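PDB 3OH8: nucleoside-diphosphate sugar epimerase (SulA family) from Corynebacterium glutamicum, which probably acts on nucleotide-linked sugars as an NAD(P)-dependent epimerase of the extended Rossmann-fold type. Local coordinates for residues S53-D65 against T76-W90. Residues are numbered along the deposited sequence; the frame is centred on the assembly and turned at random.
Sequences SLPAGLKWVARHD and TDVCLTAPVKALANW
Leu54 CD1 meets Leu87 CD2 tip to tip at 3.8 Å, beside an antiparallel beta hairpin whose strands 59-64 and 74-78 are neighbours in the seven-stranded sheet separate from the Rossmann-type sheet. After the type I' turn from Pro55 to Leu58, which links strands 49-53 and 59-64, Leu58 CD1 brushes Val84 CG1 obliquely. The indole of Trp60, CG anti to the backbone N (chi1 -176°), reaches in among residues 79-90. Leu87 CG sits over one face, 3.6 Å from the centroid of the five-membered ring in a CH-pi contact, while Ala62 CB lies offset on the opposite face. The indole's benzo edge points into the face of Trp90 in a T-shaped stack, planes at 88°. A water bridges Val61 N and Thr81 OG1, accepting from the former. Arg63 N donates to Val78 O at 2.9 Å, and Val78 N returns a bond to Arg63 O at 2.7 Å. His64 runs alongside Asp77, ring and carboxylate 33° apart, but His64 ND1 is hydrogen-bonded to Arg44 O and Asp77 OD2 to His94 NE2. The pairing finishes with Asp65 N donating to Thr76 O at 3.0 Å, tilted from the carbonyl plane.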
loop_
_atom_site.group_PDB
_atom_site.type_symbol
_atom_site.label_atom_id
_atom_site.label_comp_id
_atom_site.label_asym_id
_atom_site.label_seq_id
_atom_site.Cartn_x
_atom_site.Cartn_y
_atom_site.Cartn_z
ATOM N N SER A 53 -7.985 -15.755 -1.362
ATOM C CA SER A 53 -8.283 -16.304 -0.047
ATOM C C SER A 53 -9.421 -15.509 0.582
ATOM O O SER A 53 -9.501 -14.290 0.413
ATOM C CB SER A 53 -7.053 -16.229 0.854
ATOM O OG SER A 53 -6.672 -14.879 1.053
ATOM N N LEU A 54 -10.298 -16.211 1.297
ATOM C CA LEU A 54 -11.425 -15.616 2.007
ATOM C C LEU A 54 -11.331 -16.069 3.461
ATOM O O LEU A 54 -10.479 -16.885 3.794
ATOM C CB LEU A 54 -12.741 -16.092 1.396
ATOM C CG LEU A 54 -13.304 -15.339 0.185
ATOM C CD1 LEU A 54 -14.363 -16.172 -0.526
ATOM C CD2 LEU A 54 -13.875 -14.007 0.621
ATOM N N PRO A 55 -12.206 -15.558 4.338
ATOM C CA PRO A 55 -12.035 -16.008 5.726
ATOM C C PRO A 55 -12.495 -17.455 5.914
ATOM O O PRO A 55 -13.318 -17.947 5.138
ATOM C CB PRO A 55 -12.942 -15.056 6.526
ATOM C CG PRO A 55 -13.340 -13.958 5.562
ATOM C CD PRO A 55 -13.304 -14.590 4.202
ATOM N N ALA A 56 -11.956 -18.127 6.927
ATOM C CA ALA A 56 -12.397 -19.474 7.285
ATOM C C ALA A 56 -11.950 -20.513 6.262
ATOM O O ALA A 56 -12.709 -21.423 5.911
ATOM C CB ALA A 56 -13.918 -19.511 7.452
ATOM N N GLY A 57 -10.716 -20.366 5.788
ATOM C CA GLY A 57 -10.124 -21.307 4.855
ATOM C C GLY A 57 -10.772 -21.375 3.480
ATOM O O GLY A 57 -10.313 -22.130 2.620
ATOM N N LEU A 58 -11.832 -20.597 3.267
ATOM C CA LEU A 58 -12.515 -20.586 1.977
ATOM C C LEU A 58 -11.708 -19.840 0.906
ATOM O O LEU A 58 -10.796 -19.058 1.220
ATOM C CB LEU A 58 -13.913 -19.977 2.095
ATOM C CG LEU A 58 -14.978 -20.724 2.903
ATOM C CD1 LEU A 58 -16.290 -19.952 2.876
ATOM C CD2 LEU A 58 -15.178 -22.126 2.361
ATOM N N LYS A 59 -12.051 -20.092 -0.357
ATOM C CA LYS A 59 -11.344 -19.485 -1.479
ATOM C C LYS A 59 -12.275 -19.109 -2.613
ATOM O O LYS A 59 -13.273 -19.782 -2.874
ATOM C CB LYS A 59 -10.225 -20.397 -1.982
ATOM C CG LYS A 59 -9.131 -20.575 -0.962
ATOM C CD LYS A 59 -7.990 -21.421 -1.470
ATOM C CE LYS A 59 -7.079 -21.815 -0.311
ATOM N NZ LYS A 59 -5.795 -22.415 -0.765
ATOM N N TRP A 60 -11.950 -18.009 -3.279
ATOM C CA TRP A 60 -12.725 -17.569 -4.419
ATOM C C TRP A 60 -11.885 -17.737 -5.679
ATOM O O TRP A 60 -10.762 -17.229 -5.763
ATOM C CB TRP A 60 -13.148 -16.113 -4.236
ATOM C CG TRP A 60 -14.037 -15.610 -5.321
ATOM C CD1 TRP A 60 -15.096 -16.262 -5.879
ATOM C CD2 TRP A 60 -13.961 -14.336 -5.976
ATOM N NE1 TRP A 60 -15.682 -15.477 -6.842
ATOM C CE2 TRP A 60 -15.004 -14.290 -6.920
ATOM C CE3 TRP A 60 -13.116 -13.235 -5.855
ATOM C CZ2 TRP A 60 -15.222 -13.185 -7.736
ATOM C CZ3 TRP A 60 -13.334 -12.137 -6.670
ATOM C CH2 TRP A 60 -14.379 -12.120 -7.595
ATOM N N VAL A 61 -12.431 -18.467 -6.648
ATOM C CA VAL A 61 -11.736 -18.731 -7.898
ATOM C C VAL A 61 -12.311 -17.809 -8.961
ATOM O O VAL A 61 -13.418 -18.021 -9.439
ATOM C CB VAL A 61 -11.910 -20.193 -8.346
ATOM C CG1 VAL A 61 -11.199 -20.438 -9.675
ATOM C CG2 VAL A 61 -11.387 -21.140 -7.269
ATOM N N ALA A 62 -11.565 -16.765 -9.302
ATOM C CA ALA A 62 -12.003 -15.835 -10.329
ATOM C C ALA A 62 -11.359 -16.210 -11.651
ATOM O O ALA A 62 -10.253 -16.741 -11.676
ATOM C CB ALA A 62 -11.643 -14.409 -9.946
ATOM N N ARG A 63 -12.053 -15.925 -12.747
ATOM C CA ARG A 63 -11.595 -16.331 -14.066
ATOM C C ARG A 63 -11.784 -15.169 -15.039
ATOM O O ARG A 63 -12.814 -14.512 -15.015
ATOM C CB ARG A 63 -12.439 -17.529 -14.513
ATOM C CG ARG A 63 -11.763 -18.508 -15.461
ATOM C CD ARG A 63 -12.675 -19.714 -15.700
ATOM N NE ARG A 63 -12.556 -20.244 -17.056
ATOM C CZ ARG A 63 -13.276 -19.824 -18.092
ATOM N NH1 ARG A 63 -14.176 -18.858 -17.938
ATOM N NH2 ARG A 63 -13.095 -20.372 -19.287
ATOM N N HIS A 64 -10.796 -14.907 -15.889
ATOM C CA HIS A 64 -10.972 -13.900 -16.929
ATOM C C HIS A 64 -11.722 -14.529 -18.104
ATOM O O HIS A 64 -11.449 -15.665 -18.483
ATOM C CB HIS A 64 -9.636 -13.337 -17.403
ATOM C CG HIS A 64 -8.976 -12.414 -16.423
ATOM N ND1 HIS A 64 -7.618 -12.416 -16.193
ATOM C CD2 HIS A 64 -9.490 -11.451 -15.615
ATOM C CE1 HIS A 64 -7.324 -11.500 -15.288
ATOM N NE2 HIS A 64 -8.437 -10.902 -14.921
ATOM N N ASP A 65 -12.659 -13.781 -18.669
ATOM C CA ASP A 65 -13.545 -14.301 -19.709
ATOM C C ASP A 65 -13.077 -13.854 -21.087
ATOM O O ASP A 65 -13.071 -12.659 -21.403
ATOM C CB ASP A 65 -14.971 -13.827 -19.446
ATOM C CG ASP A 65 -15.969 -14.386 -20.446
ATOM O OD1 ASP A 65 -15.543 -15.107 -21.373
ATOM O OD2 ASP A 65 -17.169 -14.093 -20.300
ATOM N N THR A 76 -12.690 -8.920 -18.528
ATOM C CA THR A 76 -13.871 -9.249 -17.728
ATOM C C THR A 76 -13.542 -10.323 -16.689
ATOM O O THR A 76 -12.902 -11.326 -17.021
ATOM C CB THR A 76 -15.032 -9.751 -18.640
ATOM O OG1 THR A 76 -15.420 -8.714 -19.556
ATOM C CG2 THR A 76 -16.243 -10.141 -17.808
ATOM N N ASP A 77 -13.955 -10.109 -15.439
ATOM C CA ASP A 77 -13.760 -11.115 -14.381
ATOM C C ASP A 77 -15.066 -11.862 -14.164
ATOM O O ASP A 77 -16.118 -11.240 -14.086
ATOM C CB ASP A 77 -13.372 -10.478 -13.031
ATOM C CG ASP A 77 -12.170 -9.574 -13.122
ATOM O OD1 ASP A 77 -11.178 -9.938 -13.782
ATOM O OD2 ASP A 77 -12.210 -8.491 -12.503
ATOM N N VAL A 78 -15.009 -13.185 -14.025
ATOM C CA VAL A 78 -16.230 -13.945 -13.770
ATOM C C VAL A 78 -16.035 -15.014 -12.700
ATOM O O VAL A 78 -14.955 -15.585 -12.579
ATOM C CB VAL A 78 -16.790 -14.602 -15.067
ATOM C CG1 VAL A 78 -17.037 -13.547 -16.135
ATOM C CG2 VAL A 78 -15.854 -15.680 -15.583
ATOM N N CYS A 79 -17.079 -15.264 -11.916
ATOM C CA CYS A 79 -17.077 -16.396 -10.990
ATOM C C CYS A 79 -18.235 -17.357 -11.246
ATOM O O CYS A 79 -19.388 -16.934 -11.328
ATOM C CB CYS A 79 -17.136 -15.932 -9.544
ATOM S SG CYS A 79 -17.113 -17.341 -8.411
ATOM N N LEU A 80 -17.923 -18.647 -11.349
ATOM C CA LEU A 80 -18.939 -19.664 -11.631
ATOM C C LEU A 80 -19.388 -20.447 -10.390
ATOM O O LEU A 80 -20.492 -20.989 -10.360
ATOM C CB LEU A 80 -18.463 -20.623 -12.738
ATOM C CG LEU A 80 -17.301 -21.593 -12.480
ATOM C CD1 LEU A 80 -17.794 -22.849 -11.780
ATOM C CD2 LEU A 80 -16.600 -21.964 -13.784
ATOM N N THR A 81 -18.534 -20.509 -9.373
ATOM C CA THR A 81 -18.873 -21.214 -8.141
ATOM C C THR A 81 -19.098 -20.249 -6.990
ATOM O O THR A 81 -18.564 -19.150 -6.976
ATOM C CB THR A 81 -17.794 -22.233 -7.741
ATOM O OG1 THR A 81 -16.493 -21.665 -7.941
ATOM C CG2 THR A 81 -17.928 -23.490 -8.577
ATOM N N ALA A 82 -19.873 -20.687 -6.007
ATOM C CA ALA A 82 -20.355 -19.802 -4.958
ATOM C C ALA A 82 -19.796 -20.130 -3.577
ATOM O O ALA A 82 -20.491 -20.729 -2.761
ATOM C CB ALA A 82 -21.879 -19.854 -4.916
ATOM N N PRO A 83 -18.545 -19.735 -3.302
ATOM C CA PRO A 83 -18.013 -19.944 -1.947
ATOM C C PRO A 83 -18.920 -19.283 -0.907
ATOM O O PRO A 83 -19.131 -19.824 0.180
ATOM C CB PRO A 83 -16.650 -19.253 -1.997
ATOM C CG PRO A 83 -16.259 -19.310 -3.435
ATOM C CD PRO A 83 -17.535 -19.189 -4.222
ATOM N N VAL A 84 -19.444 -18.112 -1.254
ATOM C CA VAL A 84 -20.490 -17.452 -0.482
ATOM C C VAL A 84 -21.443 -16.796 -1.478
ATOM O O VAL A 84 -21.027 -16.399 -2.567
ATOM C CB VAL A 84 -19.918 -16.390 0.477
ATOM C CG1 VAL A 84 -18.901 -17.024 1.415
ATOM C CG2 VAL A 84 -19.286 -15.240 -0.299
ATOM N N LYS A 85 -22.719 -16.696 -1.122
ATOM C CA LYS A 85 -23.719 -16.175 -2.052
ATOM C C LYS A 85 -23.387 -14.785 -2.582
ATOM O O LYS A 85 -23.639 -14.484 -3.751
ATOM C CB LYS A 85 -25.115 -16.181 -1.423
ATOM C CG LYS A 85 -25.800 -17.536 -1.471
ATOM C CD LYS A 85 -27.320 -17.407 -1.555
ATOM C CE LYS A 85 -27.994 -17.788 -0.244
ATOM N NZ LYS A 85 -29.427 -18.156 -0.441
ATOM N N ALA A 86 -22.823 -13.945 -1.723
ATOM C CA ALA A 86 -22.499 -12.574 -2.093
ATOM C C ALA A 86 -21.443 -12.496 -3.193
ATOM O O ALA A 86 -21.429 -11.558 -3.990
ATOM C CB ALA A 86 -22.025 -11.803 -0.869
ATOM N N LEU A 87 -20.557 -13.484 -3.234
ATOM C CA LEU A 87 -19.417 -13.428 -4.134
ATOM C C LEU A 87 -19.612 -14.365 -5.310
ATOM O O LEU A 87 -18.663 -14.700 -6.021
ATOM C CB LEU A 87 -18.136 -13.781 -3.378
ATOM C CG LEU A 87 -16.814 -13.299 -3.969
ATOM C CD1 LEU A 87 -16.877 -11.810 -4.289
ATOM C CD2 LEU A 87 -15.680 -13.593 -3.002
ATOM N N ALA A 88 -20.854 -14.778 -5.526
ATOM C CA ALA A 88 -21.148 -15.725 -6.588
ATOM C C ALA A 88 -21.979 -15.085 -7.681
ATOM O O ALA A 88 -22.629 -14.062 -7.464
ATOM C CB ALA A 88 -21.864 -16.937 -6.033
ATOM N N ASN A 89 -21.966 -15.708 -8.853
ATOM C CA ASN A 89 -22.671 -15.170 -10.003
ATOM C C ASN A 89 -22.167 -13.756 -10.286
ATOM O O ASN A 89 -22.928 -12.853 -10.635
ATOM C CB ASN A 89 -24.176 -15.177 -9.747
ATOM C CG ASN A 89 -24.977 -15.456 -11.006
ATOM O OD1 ASN A 89 -25.246 -16.610 -11.342
ATOM N ND2 ASN A 89 -25.360 -14.399 -11.710
ATOM N N TRP A 90 -20.862 -13.589 -10.126
ATOM C CA TRP A 90 -20.213 -12.292 -10.221
ATOM C C TRP A 90 -19.644 -12.102 -11.623
ATOM O O TRP A 90 -18.928 -12.961 -12.136
ATOM C CB TRP A 90 -19.104 -12.223 -9.163
ATOM C CG TRP A 90 -18.227 -10.999 -9.198
ATOM C CD1 TRP A 90 -17.091 -10.823 -9.940
ATOM C CD2 TRP A 90 -18.398 -9.798 -8.439
ATOM N NE1 TRP A 90 -16.547 -9.585 -9.690
ATOM C CE2 TRP A 90 -17.333 -8.935 -8.774
ATOM C CE3 TRP A 90 -19.348 -9.367 -7.508
ATOM C CZ2 TRP A 90 -17.191 -7.670 -8.210
ATOM C CZ3 TRP A 90 -19.210 -8.109 -6.956
ATOM C CH2 TRP A 90 -18.137 -7.274 -7.306
HETATM O O HOH W 1 -15.115 -19.654 -6.397
HETATM O O HOH W 2 -11.210 -10.689 -20.164
#